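Putative extracellular solute-binding protein (Bordetella bronchiseptica, PDB 4P56) binds both enantiomers of mandelate and, as a TRAP periplasmic solute-binding protein, probably delivers them to a membrane transporter. Local coordinates at residues G174-V179 with G206-A211. Numbering follows the deposited sequence.
Sequences GMAADV and GVFFPA. With RMN ((R)-mandelic acid), chain D.
The edge of the Phe208 ring meets Ala176 O of helix 174-182, which lies near the ring plane, 3.6 Å from Phe208 CD2, while Val179 CG1 comes in obliquely, 4.1 Å from Phe208 CE2. Phe209, the next residue, has Val207 CG2 over one face of its ring, 3.6 Å above the plane and displaced toward the rim. The contact belongs to the mixed sheet of a TRAP solute-binding protein: strand 168-171, helix 174-182 and strand 186-189 form a beta-alpha-beta unit, and the helix packs across the sheet onto Phe208 of strand 206-210, which runs parallel to strand 168-171 on its other side. The evidence for apolar packing is geometric: Ala176 CB stands 4.3 Å from Phe208 CD2, and all three touching residues are buried. In Phe208, CG is anti to the carbonyl carbon (chi1 -80°), which carries the ring toward the helix; in Val179, CG1 is anti to the backbone N (chi1 173°) and supplies the methyl that touches it. Ile169, Ala151 and Leu233 also contact Phe208. Its neighbour Phe209 serves the ligand pocket, with a cation-pi contact to Arg170, which also hydrogen-bonds (R)-mandelate. Successive residues of one strand thus pack against the helix and border the bound acid, Phe209 CE1 lying 3.6 Å from O11 of the ligand.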
loop_
_atom_site.group_PDB
_atom_site.type_symbol
_atom_site.label_atom_id
_atom_site.label_comp_id
_atom_site.label_asym_id
_atom_site.label_seq_id
_atom_site.Cartn_x
_atom_site.Cartn_y
_atom_site.Cartn_z
ATOM N N GLY A 174 -3.927 -8.073 -5.404
ATOM C CA GLY A 174 -2.475 -8.144 -5.538
ATOM C C GLY A 174 -1.810 -9.193 -4.638
ATOM O O GLY A 174 -2.299 -10.329 -4.506
HETATM N N MSE A 175 -0.694 -8.808 -4.029
HETATM C CA MSE A 175 0.120 -9.715 -3.233
HETATM C C MSE A 175 -0.691 -10.289 -2.071
HETATM O O MSE A 175 -0.587 -11.471 -1.767
HETATM C CB MSE A 175 1.336 -8.968 -2.718
HETATM C CG MSE A 175 2.300 -9.786 -1.867
HETATM SE SE MSE A 175 3.031 -11.371 -2.814
HETATM C CE MSE A 175 3.932 -10.467 -4.326
ATOM N N ALA A 176 -1.528 -9.458 -1.445
ATOM C CA ALA A 176 -2.298 -9.914 -0.303
ATOM C C ALA A 176 -3.139 -11.103 -0.742
ATOM O O ALA A 176 -3.239 -12.108 -0.043
ATOM C CB ALA A 176 -3.179 -8.791 0.238
ATOM N N ALA A 177 -3.743 -10.974 -1.917
ATOM C CA ALA A 177 -4.576 -12.015 -2.484
ATOM C C ALA A 177 -3.738 -13.233 -2.856
ATOM O O ALA A 177 -4.154 -14.379 -2.616
ATOM C CB ALA A 177 -5.317 -11.470 -3.694
ATOM N N ASP A 178 -2.558 -12.993 -3.434
ATOM C CA ASP A 178 -1.665 -14.100 -3.845
ATOM C C ASP A 178 -1.306 -14.895 -2.592
ATOM O O ASP A 178 -1.337 -16.128 -2.595
ATOM C CB ASP A 178 -0.359 -13.592 -4.477
ATOM C CG ASP A 178 -0.550 -12.984 -5.870
ATOM O OD1 ASP A 178 -1.540 -13.331 -6.566
ATOM O OD2 ASP A 178 0.304 -12.147 -6.263
ATOM N N VAL A 179 -0.934 -14.184 -1.531
ATOM C CA VAL A 179 -0.593 -14.843 -0.275
ATOM C C VAL A 179 -1.794 -15.602 0.314
ATOM O O VAL A 179 -1.668 -16.770 0.681
ATOM C CB VAL A 179 0.002 -13.879 0.792
ATOM C CG1 VAL A 179 0.189 -14.602 2.144
ATOM C CG2 VAL A 179 1.329 -13.280 0.328
ATOM N N GLY A 206 -11.987 -12.715 8.415
ATOM C CA GLY A 206 -10.751 -12.049 8.726
ATOM C C GLY A 206 -10.338 -11.089 7.635
ATOM O O GLY A 206 -11.072 -10.854 6.667
ATOM N N VAL A 207 -9.179 -10.475 7.847
ATOM C CA VAL A 207 -8.709 -9.408 6.977
ATOM C C VAL A 207 -7.206 -9.330 7.035
ATOM O O VAL A 207 -6.606 -9.547 8.091
ATOM C CB VAL A 207 -9.340 -8.026 7.327
ATOM C CG1 VAL A 207 -9.079 -7.634 8.765
ATOM C CG2 VAL A 207 -8.801 -6.941 6.406
ATOM N N PHE A 208 -6.606 -9.067 5.886
ATOM C CA PHE A 208 -5.170 -8.798 5.809
ATOM C C PHE A 208 -5.087 -7.271 5.787
ATOM O O PHE A 208 -5.595 -6.629 4.867
ATOM C CB PHE A 208 -4.528 -9.399 4.525
ATOM C CG PHE A 208 -4.217 -10.884 4.599
ATOM C CD1 PHE A 208 -4.559 -11.643 5.691
ATOM C CD2 PHE A 208 -3.569 -11.532 3.520
ATOM C CE1 PHE A 208 -4.261 -12.993 5.734
ATOM C CE2 PHE A 208 -3.272 -12.857 3.567
ATOM C CZ PHE A 208 -3.623 -13.599 4.683
ATOM N N PHE A 209 -4.508 -6.695 6.837
ATOM C CA PHE A 209 -4.310 -5.247 6.945
ATOM C C PHE A 209 -3.005 -4.990 7.701
ATOM O O PHE A 209 -2.531 -5.871 8.434
ATOM C CB PHE A 209 -5.422 -4.644 7.795
ATOM C CG PHE A 209 -6.512 -3.936 7.022
ATOM C CD1 PHE A 209 -6.297 -3.411 5.763
ATOM C CD2 PHE A 209 -7.737 -3.742 7.615
ATOM C CE1 PHE A 209 -7.304 -2.731 5.098
ATOM C CE2 PHE A 209 -8.760 -3.063 6.943
ATOM C CZ PHE A 209 -8.528 -2.560 5.687
ATOM N N PRO A 210 -2.433 -3.782 7.553
ATOM C CA PRO A 210 -1.375 -3.371 8.471
ATOM C C PRO A 210 -1.999 -2.978 9.811
ATOM O O PRO A 210 -3.221 -2.895 9.917
ATOM C CB PRO A 210 -0.768 -2.157 7.785
ATOM C CG PRO A 210 -1.952 -1.516 7.113
ATOM C CD PRO A 210 -2.840 -2.673 6.668
ATOM N N ALA A 211 -1.177 -2.797 10.831
ATOM C CA ALA A 211 -1.685 -2.561 12.170
ATOM C C ALA A 211 -2.673 -1.389 12.270
ATOM O O ALA A 211 -3.674 -1.490 12.936
ATOM C CB ALA A 211 -0.545 -2.342 13.103
HETATM C C1 RMN D . -5.059 -0.633 2.020
HETATM C C2 RMN D . -5.610 0.588 1.660
HETATM C C3 RMN D . -5.790 1.585 2.602
HETATM C C4 RMN D . -5.461 1.361 3.928
HETATM C C5 RMN D . -4.920 0.133 4.298
HETATM C C6 RMN D . -4.721 -0.850 3.342
HETATM C C7 RMN D . -4.881 -1.721 0.996
HETATM C C10 RMN D . -5.928 -2.770 1.224
HETATM O O8 RMN D . -3.673 -2.370 1.107
HETATM O O11 RMN D . -5.733 -3.760 2.009
HETATM O O12 RMN D . -7.059 -2.637 0.667
#